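UDP-L-Rhamnose Synthase (Acanthamoeba polyphaga mimivirus, PDB 7JID) synthesises the activated sugar UDP-L-rhamnose, probably by an NADPH-dependent reduction, with NADP and a UDP-sugar held in neighbouring pockets. Local coordinates at residues Arg161-Ile166 with Asn215-Gly220; Thr177-Tyr182 with Glu226-Ile231; Ile188-Thr193 with Val222-Ile227. All blocks are in the same frame, centred on the assembly; numbering follows the deposited sequence.

From the N terminus, the chain first passes through R161-I166, then T177-Y182, then I188-T193. The three partners follow after helix 195-207. Interaction 1 closes first, when N215-G220 returns beside the end of strand 157-162. Interaction 3 closes next, when V222-I227 meets the loop before helix 195-207. Interaction 2 closes last, on E226-I231 of helix 224-234. Interaction 1 crosses both others along the chain. Interaction 3 begins inside the loop of interaction 2 and ends on the same stretch, sharing E226 and I227. Together they tie the edge of the parallel sheet to helices 175-181 and 224-234, and all three touch the UDP-sugar.

Interaction 1 of 3, residues Arg161-Ile166 with Asn215-Gly220; sequences RIRMPI and NFTNPG. With AWU ([[(2~{R},3~{S},4~{R},5~{R})-5-[2,4-bis(oxidanylidene)pyrimidin-1-yl]-3,4-bis(oxidanyl)oxolan-2-yl]methoxy-oxidanyl-phosphoryl] [(2~{R},3~{R},4~{R},5~{R},6~{S})-6-methyl-3,4,5-tris(oxidanyl)oxan-2-yl] hydrogen phosphate), chain C.
R161 and N215 are neighbours on one face of the central sheet, and their side chains run out in the same direction. They form a bridge between parallel strands 157-162 and 212-215. The R161 chain is extended as far as NE (chi3 -176°). Its guanidinium lies beside the N215 amide. R161 NH1 donates to N215 OD1 at 2.8 Å, and the bond is fairly straight (160° at the hydrogen). OD1 sits at the guanidinium edge, near its plane. The donor is tilted 23° from the amide carbonyl plane. The other polar atoms of this buried pair also have partners. R161 NH1 reaches T127 O as well, R161 NH2 makes a salt bridge with D147, and N215 ND2 donates to N263 O.

Just past the strand end, F216 N donates a hydrogen bond to R161 O at 2.8 Å. F216 O accepts from T193 OG1. Next to this bond, I162 CG2 meets the edge of the F216 ring, 3.7 Å from CD2. T217 CG2 rests against R163 CB at 3.9 Å, while R163 NH1 is taken by S191 O and N190 OD1.

M164 N then turns to the sugar. It donates to O3' of the ligand at 2.9 Å and weakly to O2'. This is the site expected in a Rossmann fold, where loops leaving the C-terminal ends of parallel strands form the substrate pocket.

Interaction 2 of 3, residues Thr177-Tyr182 with Glu226-Ile231; sequences TKILSY and EILSLI. With AWU ([[(2~{R},3~{S},4~{R},5~{R})-5-[2,4-bis(oxidanylidene)pyrimidin-1-yl]-3,4-bis(oxidanyl)oxolan-2-yl]methoxy-oxidanyl-phosphoryl] [(2~{R},3~{R},4~{R},5~{R},6~{S})-6-methyl-3,4,5-tris(oxidanyl)oxan-2-yl] hydrogen phosphate), chain C; EDO (1,2-ethanediol), chain I.
The Y182 ring lies between a carbonyl oxygen and the uracil of the bound UDP-sugar. On one face, K178 O sits 3.4 Å above the ring plane, over its centre. On the opposite face, uracil C5 lies 3.5 Å above the plane, offset toward the rim. Phosphate oxygen O2A is at the ring edge, in its plane, where Y182 OH donates to it. That bond is very short, and its exact length is doubtful.

K178 holds the same diphosphate from the helix. Its chain bends at chi3 (-67°), which turns CE toward the phosphates. NZ is 2.8 Å from O3A and also donates to O2A. O2A thus lies close to both K178 NZ and Y182 OH, with the same caution on the second. K178 O has its own donors, S181 N and S181 OG. The serine hydroxyl meets it at 2.6 Å, in the carbonyl plane on a lone pair.

Helix 175-181 also packs on helix 224-234, through aliphatic groups alone. I179 CD1 lies 4.0 Å from L228 CG and also touches I227 CG2. L180 and L228 pass alongside one another, running opposite ways, with their CD2 atoms 3.8 Å apart. L180 CD2 and I231 CD1 meet tip to tip at 4.0 Å. I185 of the short strand 184-185 touches both I179 and L228.

The axes of the two segments cross at -84°, nearly perpendicular, with a closest approach of 11.0 Å. The arrangement is a crossed helix pair at the UDP-sugar pocket. K178 on the first helix binds the diphosphate, and Y182, just after that helix, stacks on the uracil.

Interaction 3 of 3, residues Ile188-Thr193 with Val222-Ile227; sequences IPNSMT and VSHNEI. With AWU ([[(2~{R},3~{S},4~{R},5~{R})-5-[2,4-bis(oxidanylidene)pyrimidin-1-yl]-3,4-bis(oxidanyl)oxolan-2-yl]methoxy-oxidanyl-phosphoryl] [(2~{R},3~{R},4~{R},5~{R},6~{S})-6-methyl-3,4,5-tris(oxidanyl)oxan-2-yl] hydrogen phosphate), chain C.
N190 and V222 join the two segments by a pair of backbone hydrogen bonds. N190 N is 2.9 Å from V222 O, and V222 N is 3.0 Å from N190 O. This is a single antiparallel bridge of the hydrogen-bonded kind. The N190 amide is fixed at both ends. ND2 donates to I188 O from above the carbonyl plane, and OD1 accepts from R163.

Next along the chain, S223 caps helix 224-234. S223 OG accepts from E226 N at 3.0 Å. S223 N donates to E226 OE1 at 2.8 Å, on the anti lone pair. These two bonds make a capping box. H224 NE2 forms a hydrogen bond with ribose hydroxyl O3C at 2.8 Å, and either could be the donor. The N190 amide stands near the edge of the imidazole, the two planes 74° apart.

Around these bonds the packing is apolar. M192 is extended beyond CG and crosses V222 at about a right angle, bringing M192 CE within 3.7 Å of V222 CG1. M192 SD meets I227 CD1 tip to tip at 4.1 Å. F175 and I277 also touch M192. The bridge thus holds a loop against a capped helix start, whose first turn brings H224 to the ribose part of the UDP-sugar pocket.

Interaction 1 of 3, residues Arg161-Ile166 with Asn215-Gly220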
loop_
_atom_site.group_PDB
_atom_site.type_symbol
_atom_site.label_atom_id
_atom_site.label_comp_id
_atom_site.label_asym_id
_atom_site.label_seq_id
_atom_site.Cartn_x
_atom_site.Cartn_y
_atom_site.Cartn_z
ATOM N N ARG A 161 8.481 3.002 15.894
ATOM C CA ARG A 161 9.342 3.569 14.832
ATOM C C ARG A 161 10.821 3.569 15.218
ATOM O O ARG A 161 11.311 4.449 15.965
ATOM C CB ARG A 161 8.837 4.986 14.554
ATOM C CG ARG A 161 7.428 5.095 14.020
ATOM C CD ARG A 161 7.210 6.565 13.779
ATOM N NE ARG A 161 5.901 6.955 13.356
ATOM C CZ ARG A 161 5.360 8.151 13.567
ATOM N NH1 ARG A 161 5.980 9.034 14.337
ATOM N NH2 ARG A 161 4.175 8.412 13.043
ATOM N N ILE A 162 11.572 2.548 14.775
ATOM C CA ILE A 162 13.045 2.530 14.973
ATOM C C ILE A 162 13.683 3.217 13.759
ATOM O O ILE A 162 13.045 3.279 12.694
ATOM C CB ILE A 162 13.594 1.118 15.204
ATOM C CG1 ILE A 162 13.277 0.194 14.025
ATOM C CG2 ILE A 162 13.095 0.591 16.542
ATOM C CD1 ILE A 162 14.221 -0.993 13.967
ATOM N N ARG A 163 14.905 3.634 13.940
ATOM C CA ARG A 163 15.722 4.102 12.804
ATOM C C ARG A 163 17.135 3.597 12.935
ATOM O O ARG A 163 17.675 3.573 14.061
ATOM C CB ARG A 163 15.755 5.620 12.735
ATOM C CG ARG A 163 14.389 6.244 12.574
ATOM C CD ARG A 163 14.453 7.750 12.343
ATOM N NE ARG A 163 15.009 8.058 11.027
ATOM C CZ ARG A 163 16.058 8.829 10.745
ATOM N NH1 ARG A 163 16.876 9.248 11.684
ATOM N NH2 ARG A 163 16.366 9.074 9.495
ATOM N N MET A 164 17.787 3.383 11.801
ATOM C CA MET A 164 19.258 3.160 11.754
ATOM C C MET A 164 19.700 2.287 12.928
ATOM O O MET A 164 20.605 2.623 13.722
ATOM C CB MET A 164 19.982 4.501 11.809
ATOM C CG MET A 164 19.519 5.375 10.646
ATOM S SD MET A 164 20.127 7.045 10.729
ATOM C CE MET A 164 19.726 7.612 9.080
ATOM N N PRO A 165 19.090 1.086 13.086
ATOM C CA PRO A 165 19.379 0.279 14.257
ATOM C C PRO A 165 20.841 -0.162 14.380
ATOM O O PRO A 165 21.489 -0.464 13.367
ATOM C CB PRO A 165 18.508 -0.967 14.096
ATOM C CG PRO A 165 18.062 -0.961 12.667
ATOM C CD PRO A 165 18.049 0.504 12.230
ATOM N N ILE A 166 21.353 -0.120 15.620
ATOM C CA ILE A 166 22.766 -0.405 15.995
ATOM C C ILE A 166 22.800 -1.555 17.004
ATOM O O ILE A 166 21.926 -1.593 17.863
ATOM C CB ILE A 166 23.398 0.850 16.596
ATOM C CG1 ILE A 166 23.572 1.971 15.562
ATOM C CG2 ILE A 166 24.725 0.540 17.285
ATOM C CD1 ILE A 166 23.700 3.326 16.189
ATOM N N ASN A 215 7.635 6.782 18.684
ATOM C CA ASN A 215 9.018 7.013 18.209
ATOM C C ASN A 215 9.933 6.216 19.137
ATOM O O ASN A 215 9.800 6.301 20.355
ATOM C CB ASN A 215 9.311 8.515 18.179
ATOM C CG ASN A 215 8.583 9.235 17.083
ATOM O OD1 ASN A 215 8.212 8.659 16.059
ATOM N ND2 ASN A 215 8.304 10.523 17.310
ATOM N N PHE A 216 10.812 5.417 18.565
ATOM C CA PHE A 216 11.510 4.344 19.284
ATOM C C PHE A 216 12.991 4.416 18.921
ATOM O O PHE A 216 13.611 3.412 18.586
ATOM C CB PHE A 216 10.855 3.003 19.012
ATOM C CG PHE A 216 11.052 2.086 20.175
ATOM C CD1 PHE A 216 10.341 2.280 21.344
ATOM C CD2 PHE A 216 11.855 0.976 20.046
ATOM C CE1 PHE A 216 10.510 1.380 22.398
ATOM C CE2 PHE A 216 12.046 0.108 21.107
ATOM C CZ PHE A 216 11.332 0.303 22.264
ATOM N N THR A 217 13.528 5.617 19.079
ATOM C CA THR A 217 14.971 5.911 18.988
ATOM C C THR A 217 15.481 6.383 20.356
ATOM O O THR A 217 14.691 6.909 21.169
ATOM C CB THR A 217 15.226 6.960 17.906
ATOM O OG1 THR A 217 14.333 8.035 18.183
ATOM C CG2 THR A 217 15.000 6.427 16.503
ATOM N N ASN A 218 16.781 6.260 20.610
ATOM C CA ASN A 218 17.404 6.853 21.818
ATOM C C ASN A 218 17.219 8.360 21.724
ATOM O O ASN A 218 17.221 8.928 20.617
ATOM C CB ASN A 218 18.890 6.545 21.941
ATOM C CG ASN A 218 19.251 5.092 22.202
ATOM O OD1 ASN A 218 19.077 4.221 21.347
ATOM N ND2 ASN A 218 19.741 4.845 23.414
ATOM N N PRO A 219 16.967 9.027 22.854
ATOM C CA PRO A 219 16.805 10.479 22.808
ATOM C C PRO A 219 17.994 11.182 22.135
ATOM O O PRO A 219 19.155 10.779 22.367
ATOM C CB PRO A 219 16.645 10.863 24.264
ATOM C CG PRO A 219 15.953 9.666 24.842
ATOM C CD PRO A 219 16.616 8.449 24.172
ATOM N N GLY A 220 17.687 12.211 21.345
ATOM C CA GLY A 220 18.710 13.084 20.760
ATOM C C GLY A 220 19.261 12.591 19.432
ATOM O O GLY A 220 18.730 11.659 18.799
HETATM P PA AWU C . 22.080 2.287 4.093
HETATM O O1A AWU C . 21.808 2.527 2.657
HETATM O O2A AWU C . 23.182 1.310 4.465
HETATM O O3A AWU C . 20.880 1.649 4.993
HETATM P PB AWU C . 19.262 1.732 4.686
HETATM O O1B AWU C . 18.722 3.154 4.401
HETATM O O2B AWU C . 18.908 0.592 3.706
HETATM O O3B AWU C . 18.769 1.372 6.165
HETATM C "C5'" AWU C . 15.503 0.271 7.288
HETATM O "O5'" AWU C . 16.875 0.297 6.943
HETATM C "C4'" AWU C . 15.279 1.091 8.547
HETATM O "O4'" AWU C . 13.873 1.240 8.845
HETATM C "C3'" AWU C . 15.864 2.450 8.345
HETATM O "O3'" AWU C . 15.913 3.085 9.595
HETATM C "C2'" AWU C . 17.308 2.415 7.857
HETATM C "C1'" AWU C . 17.487 1.498 6.729
HETATM N N1 AWU C . 25.665 6.021 3.689
HETATM C C2 AWU C . 26.883 6.661 3.537
HETATM O O2 AWU C . 27.282 7.458 4.411
HETATM N N3 AWU C . 27.686 6.292 2.489
HETATM C C4 AWU C . 27.259 5.437 1.521
HETATM O O4 AWU C . 28.085 5.128 0.585
HETATM C C5 AWU C . 26.040 4.779 1.687
HETATM C C6 AWU C . 25.191 5.154 2.723
HETATM C C1C AWU C . 24.767 6.371 4.826
HETATM C C2C AWU C . 23.309 6.677 4.482
HETATM C C3C AWU C . 22.586 6.276 5.793
HETATM C C4C AWU C . 23.447 5.152 6.271
HETATM C C5C AWU C . 22.849 3.768 6.127
HETATM C "C6'" AWU C . 15.184 -1.210 7.487
HETATM O "O2'" AWU C . 18.095 1.853 8.886
HETATM O O2C AWU C . 23.186 8.053 4.222
HETATM O O3C AWU C . 22.692 7.304 6.762
HETATM O O4C AWU C . 24.644 5.138 5.505
HETATM O O5C AWU C . 22.382 3.666 4.763
#

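Interaction 2 of 3, residues Thr177-Tyr182 with Glu226-Ile231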
loop_
_atom_site.group_PDB
_atom_site.type_symbol
_atom_site.label_atom_id
_atom_site.label_comp_id
_atom_site.label_asym_id
_atom_site.label_seq_id
_atom_site.Cartn_x
_atom_site.Cartn_y
_atom_site.Cartn_z
ATOM N N THR A 177 28.328 -1.189 11.592
ATOM C CA THR A 177 29.030 -2.111 10.644
ATOM C C THR A 177 28.976 -1.506 9.240
ATOM O O THR A 177 30.014 -1.498 8.497
ATOM C CB THR A 177 28.431 -3.519 10.650
ATOM O OG1 THR A 177 28.318 -3.888 12.024
ATOM C CG2 THR A 177 29.297 -4.501 9.886
ATOM N N LYS A 178 27.797 -1.071 8.838
ATOM C CA LYS A 178 27.614 -0.524 7.479
ATOM C C LYS A 178 28.516 0.693 7.301
ATOM O O LYS A 178 29.266 0.706 6.295
ATOM C CB LYS A 178 26.124 -0.251 7.209
ATOM C CG LYS A 178 25.364 -1.555 7.014
ATOM C CD LYS A 178 24.039 -1.455 6.349
ATOM C CE LYS A 178 23.070 -0.710 7.211
ATOM N NZ LYS A 178 21.792 -0.501 6.492
ATOM N N ILE A 179 28.494 1.677 8.208
ATOM C CA ILE A 179 29.215 2.944 7.894
ATOM C C ILE A 179 30.727 2.695 7.951
ATOM O O ILE A 179 31.432 3.355 7.171
ATOM C CB ILE A 179 28.736 4.147 8.725
ATOM C CG1 ILE A 179 29.068 4.020 10.214
ATOM C CG2 ILE A 179 27.267 4.383 8.437
ATOM C CD1 ILE A 179 28.928 5.316 10.982
ATOM N N LEU A 180 31.197 1.702 8.716
ATOM C CA LEU A 180 32.629 1.325 8.739
ATOM C C LEU A 180 33.011 0.797 7.358
ATOM O O LEU A 180 34.191 0.958 6.976
ATOM C CB LEU A 180 32.912 0.293 9.825
ATOM C CG LEU A 180 33.061 0.846 11.240
ATOM C CD1 LEU A 180 33.064 -0.280 12.263
ATOM C CD2 LEU A 180 34.309 1.711 11.385
ATOM N N SER A 181 32.055 0.265 6.603
ATOM C CA SER A 181 32.321 -0.435 5.314
ATOM C C SER A 181 32.310 0.562 4.158
ATOM O O SER A 181 32.764 0.189 3.054
ATOM C CB SER A 181 31.347 -1.572 5.084
ATOM O OG SER A 181 30.108 -1.092 4.575
ATOM N N TYR A 182 31.802 1.774 4.360
ATOM C CA TYR A 182 31.484 2.701 3.247
ATOM C C TYR A 182 32.711 3.577 2.955
ATOM O O TYR A 182 33.263 4.165 3.888
ATOM C CB TYR A 182 30.232 3.536 3.554
ATOM C CG TYR A 182 28.924 2.780 3.518
ATOM C CD1 TYR A 182 28.736 1.663 2.719
ATOM C CD2 TYR A 182 27.841 3.201 4.282
ATOM C CE1 TYR A 182 27.533 0.965 2.706
ATOM C CE2 TYR A 182 26.649 2.496 4.299
ATOM C CZ TYR A 182 26.467 1.389 3.487
ATOM O OH TYR A 182 25.281 0.676 3.448
ATOM N N GLU A 226 30.305 11.746 14.330
ATOM C CA GLU A 226 30.499 11.598 15.795
ATOM C C GLU A 226 30.772 10.122 16.129
ATOM O O GLU A 226 31.638 9.833 16.975
ATOM C CB GLU A 226 29.301 12.070 16.610
ATOM C CG GLU A 226 29.150 13.565 16.695
ATOM C CD GLU A 226 27.828 13.949 17.308
ATOM O OE1 GLU A 226 26.834 13.634 16.686
ATOM O OE2 GLU A 226 27.805 14.556 18.389
ATOM N N ILE A 227 30.069 9.191 15.473
ATOM C CA ILE A 227 30.229 7.735 15.707
ATOM C C ILE A 227 31.626 7.295 15.258
ATOM O O ILE A 227 32.323 6.659 16.071
ATOM C CB ILE A 227 29.154 6.906 14.985
ATOM C CG1 ILE A 227 27.781 7.194 15.576
ATOM C CG2 ILE A 227 29.513 5.415 15.081
ATOM C CD1 ILE A 227 26.688 6.688 14.697
ATOM N N LEU A 228 32.063 7.697 14.077
ATOM C CA LEU A 228 33.380 7.238 13.573
ATOM C C LEU A 228 34.451 7.867 14.465
ATOM O O LEU A 228 35.439 7.216 14.680
ATOM C CB LEU A 228 33.547 7.597 12.099
ATOM C CG LEU A 228 32.625 6.784 11.203
ATOM C CD1 LEU A 228 32.530 7.401 9.824
ATOM C CD2 LEU A 228 33.060 5.323 11.148
ATOM N N SER A 229 34.270 9.121 14.865
ATOM C CA SER A 229 35.211 9.804 15.809
ATOM C C SER A 229 35.323 9.022 17.142
ATOM O O SER A 229 36.447 8.886 17.672
ATOM C CB SER A 229 34.842 11.242 16.002
ATOM O OG SER A 229 35.019 11.986 14.813
ATOM N N LEU A 230 34.232 8.495 17.708
ATOM C CA LEU A 230 34.352 7.663 18.935
ATOM C C LEU A 230 35.130 6.386 18.667
ATOM O O LEU A 230 35.938 5.993 19.516
ATOM C CB LEU A 230 32.974 7.325 19.464
ATOM C CG LEU A 230 32.252 8.470 20.152
ATOM C CD1 LEU A 230 30.804 8.092 20.395
ATOM C CD2 LEU A 230 32.956 8.834 21.466
ATOM N N ILE A 231 34.887 5.737 17.533
ATOM C CA ILE A 231 35.608 4.475 17.233
ATOM C C ILE A 231 37.095 4.815 17.125
ATOM O O ILE A 231 37.917 4.089 17.704
ATOM C CB ILE A 231 35.044 3.849 15.953
ATOM C CG1 ILE A 231 33.625 3.344 16.198
ATOM C CG2 ILE A 231 35.992 2.788 15.441
ATOM C CD1 ILE A 231 32.859 2.966 14.941
HETATM P PA AWU C . 22.080 2.287 4.093
HETATM O O1A AWU C . 21.808 2.527 2.657
HETATM O O2A AWU C . 23.182 1.310 4.465
HETATM O O3A AWU C . 20.880 1.649 4.993
HETATM P PB AWU C . 19.262 1.732 4.686
HETATM O O1B AWU C . 18.722 3.154 4.401
HETATM O O2B AWU C . 18.908 0.592 3.706
HETATM O O3B AWU C . 18.769 1.372 6.165
HETATM C "C5'" AWU C . 15.503 0.271 7.288
HETATM O "O5'" AWU C . 16.875 0.297 6.943
HETATM C "C4'" AWU C . 15.279 1.091 8.547
HETATM O "O4'" AWU C . 13.873 1.240 8.845
HETATM C "C3'" AWU C . 15.864 2.450 8.345
HETATM O "O3'" AWU C . 15.913 3.085 9.595
HETATM C "C2'" AWU C . 17.308 2.415 7.857
HETATM C "C1'" AWU C . 17.487 1.498 6.729
HETATM N N1 AWU C . 25.665 6.021 3.689
HETATM C C2 AWU C . 26.883 6.661 3.537
HETATM O O2 AWU C . 27.282 7.458 4.411
HETATM N N3 AWU C . 27.686 6.292 2.489
HETATM C C4 AWU C . 27.259 5.437 1.521
HETATM O O4 AWU C . 28.085 5.128 0.585
HETATM C C5 AWU C . 26.040 4.779 1.687
HETATM C C6 AWU C . 25.191 5.154 2.723
HETATM C C1C AWU C . 24.767 6.371 4.826
HETATM C C2C AWU C . 23.309 6.677 4.482
HETATM C C3C AWU C . 22.586 6.276 5.793
HETATM C C4C AWU C . 23.447 5.152 6.271
HETATM C C5C AWU C . 22.849 3.768 6.127
HETATM C "C6'" AWU C . 15.184 -1.210 7.487
HETATM O "O2'" AWU C . 18.095 1.853 8.886
HETATM O O2C AWU C . 23.186 8.053 4.222
HETATM O O3C AWU C . 22.692 7.304 6.762
HETATM O O4C AWU C . 24.644 5.138 5.505
HETATM O O5C AWU C . 22.382 3.666 4.763
HETATM C C1 EDO I . 34.539 4.575 6.893
HETATM O O1 EDO I . 34.942 4.920 5.578
HETATM C C2 EDO I . 35.724 4.295 7.760
HETATM O O2 EDO I . 36.105 2.923 7.741
#

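Interaction 3 of 3, residues Ile188-Thr193 with Val222-Ile227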
loop_
_atom_site.group_PDB
_atom_site.type_symbol
_atom_site.label_atom_id
_atom_site.label_comp_id
_atom_site.label_asym_id
_atom_site.label_seq_id
_atom_site.Cartn_x
_atom_site.Cartn_y
_atom_site.Cartn_z
ATOM N N ILE A 188 25.307 13.203 8.751
ATOM C CA ILE A 188 24.122 14.042 9.057
ATOM C C ILE A 188 23.602 13.622 10.433
ATOM O O ILE A 188 23.429 12.433 10.676
ATOM C CB ILE A 188 23.022 13.902 7.972
ATOM C CG1 ILE A 188 23.486 14.347 6.566
ATOM C CG2 ILE A 188 21.775 14.670 8.393
ATOM C CD1 ILE A 188 22.488 14.066 5.454
ATOM N N PRO A 189 23.304 14.575 11.349
ATOM C CA PRO A 189 22.721 14.233 12.657
ATOM C C PRO A 189 21.379 13.511 12.466
ATOM O O PRO A 189 20.523 13.976 11.720
ATOM C CB PRO A 189 22.579 15.574 13.381
ATOM C CG PRO A 189 23.615 16.449 12.706
ATOM C CD PRO A 189 23.580 16.018 11.265
ATOM N N ASN A 190 21.152 12.471 13.258
ATOM C CA ASN A 190 19.961 11.623 13.087
ATOM C C ASN A 190 19.561 10.953 14.396
ATOM O O ASN A 190 20.453 10.717 15.262
ATOM C CB ASN A 190 20.291 10.494 12.119
ATOM C CG ASN A 190 19.938 10.828 10.696
ATOM O OD1 ASN A 190 18.763 10.778 10.330
ATOM N ND2 ASN A 190 20.967 11.137 9.884
ATOM N N SER A 191 18.275 10.675 14.519
ATOM C CA SER A 191 17.713 9.797 15.556
ATOM C C SER A 191 18.019 8.360 15.176
ATOM O O SER A 191 17.656 7.943 14.043
ATOM C CB SER A 191 16.277 10.022 15.755
ATOM O OG SER A 191 16.005 11.280 16.361
ATOM N N MET A 192 18.556 7.597 16.114
ATOM C CA MET A 192 18.938 6.186 15.883
ATOM C C MET A 192 18.527 5.339 17.081
ATOM O O MET A 192 18.323 5.883 18.123
ATOM C CB MET A 192 20.435 6.008 15.608
ATOM C CG MET A 192 21.022 7.084 14.741
ATOM S SD MET A 192 22.651 6.587 14.133
ATOM C CE MET A 192 23.086 8.026 13.111
ATOM N N THR A 193 18.468 4.034 16.869
ATOM C CA THR A 193 17.979 3.031 17.844
ATOM C C THR A 193 19.116 2.088 18.200
ATOM O O THR A 193 19.567 1.357 17.322
ATOM C CB THR A 193 16.823 2.226 17.254
ATOM O OG1 THR A 193 15.747 3.097 16.903
ATOM C CG2 THR A 193 16.251 1.232 18.246
ATOM N N VAL A 222 22.751 12.003 16.771
ATOM C CA VAL A 222 24.173 11.692 16.576
ATOM C C VAL A 222 24.427 11.679 15.082
ATOM O O VAL A 222 23.547 11.305 14.287
ATOM C CB VAL A 222 24.569 10.366 17.242
ATOM C CG1 VAL A 222 23.944 9.166 16.528
ATOM C CG2 VAL A 222 26.075 10.281 17.399
ATOM N N SER A 223 25.629 12.042 14.696
ATOM C CA SER A 223 26.035 11.985 13.271
ATOM C C SER A 223 26.971 10.821 13.034
ATOM O O SER A 223 27.614 10.329 13.963
ATOM C CB SER A 223 26.691 13.246 12.797
ATOM O OG SER A 223 27.953 13.368 13.412
ATOM N N HIS A 224 27.101 10.491 11.774
ATOM C CA HIS A 224 28.070 9.466 11.313
ATOM C C HIS A 224 29.463 9.901 11.782
ATOM O O HIS A 224 30.234 9.061 12.240
ATOM C CB HIS A 224 27.998 9.325 9.801
ATOM C CG HIS A 224 26.639 9.147 9.214
ATOM N ND1 HIS A 224 25.599 10.055 9.428
ATOM C CD2 HIS A 224 26.150 8.195 8.401
ATOM C CE1 HIS A 224 24.540 9.655 8.740
ATOM N NE2 HIS A 224 24.845 8.519 8.136
ATOM N N ASN A 225 29.797 11.176 11.613
ATOM C CA ASN A 225 31.131 11.647 12.020
ATOM C C ASN A 225 31.318 11.474 13.512
ATOM O O ASN A 225 32.427 11.105 13.920
ATOM C CB ASN A 225 31.351 13.084 11.584
ATOM C CG ASN A 225 31.678 13.237 10.119
ATOM O OD1 ASN A 225 31.835 12.266 9.384
ATOM N ND2 ASN A 225 31.710 14.491 9.702
ATOM N N GLU A 226 30.305 11.746 14.330
ATOM C CA GLU A 226 30.499 11.598 15.795
ATOM C C GLU A 226 30.772 10.122 16.129
ATOM O O GLU A 226 31.638 9.833 16.975
ATOM C CB GLU A 226 29.301 12.070 16.610
ATOM C CG GLU A 226 29.150 13.565 16.695
ATOM C CD GLU A 226 27.828 13.949 17.308
ATOM O OE1 GLU A 226 26.834 13.634 16.686
ATOM O OE2 GLU A 226 27.805 14.556 18.389
ATOM N N ILE A 227 30.069 9.191 15.473
ATOM C CA ILE A 227 30.229 7.735 15.707
ATOM C C ILE A 227 31.626 7.295 15.258
ATOM O O ILE A 227 32.323 6.659 16.071
ATOM C CB ILE A 227 29.154 6.906 14.985
ATOM C CG1 ILE A 227 27.781 7.194 15.576
ATOM C CG2 ILE A 227 29.513 5.415 15.081
ATOM C CD1 ILE A 227 26.688 6.688 14.697
HETATM P PA AWU C . 22.080 2.287 4.093
HETATM O O1A AWU C . 21.808 2.527 2.657
HETATM O O2A AWU C . 23.182 1.310 4.465
HETATM O O3A AWU C . 20.880 1.649 4.993
HETATM P PB AWU C . 19.262 1.732 4.686
HETATM O O1B AWU C . 18.722 3.154 4.401
HETATM O O2B AWU C . 18.908 0.592 3.706
HETATM O O3B AWU C . 18.769 1.372 6.165
HETATM C "C5'" AWU C . 15.503 0.271 7.288
HETATM O "O5'" AWU C . 16.875 0.297 6.943
HETATM C "C4'" AWU C . 15.279 1.091 8.547
HETATM O "O4'" AWU C . 13.873 1.240 8.845
HETATM C "C3'" AWU C . 15.864 2.450 8.345
HETATM O "O3'" AWU C . 15.913 3.085 9.595
HETATM C "C2'" AWU C . 17.308 2.415 7.857
HETATM C "C1'" AWU C . 17.487 1.498 6.729
HETATM N N1 AWU C . 25.665 6.021 3.689
HETATM C C2 AWU C . 26.883 6.661 3.537
HETATM O O2 AWU C . 27.282 7.458 4.411
HETATM N N3 AWU C . 27.686 6.292 2.489
HETATM C C4 AWU C . 27.259 5.437 1.521
HETATM O O4 AWU C . 28.085 5.128 0.585
HETATM C C5 AWU C . 26.040 4.779 1.687
HETATM C C6 AWU C . 25.191 5.154 2.723
HETATM C C1C AWU C . 24.767 6.371 4.826
HETATM C C2C AWU C . 23.309 6.677 4.482
HETATM C C3C AWU C . 22.586 6.276 5.793
HETATM C C4C AWU C . 23.447 5.152 6.271
HETATM C C5C AWU C . 22.849 3.768 6.127
HETATM C "C6'" AWU C . 15.184 -1.210 7.487
HETATM O "O2'" AWU C . 18.095 1.853 8.886
HETATM O O2C AWU C . 23.186 8.053 4.222
HETATM O O3C AWU C . 22.692 7.304 6.762
HETATM O O4C AWU C . 24.644 5.138 5.505
HETATM O O5C AWU C . 22.382 3.666 4.763
#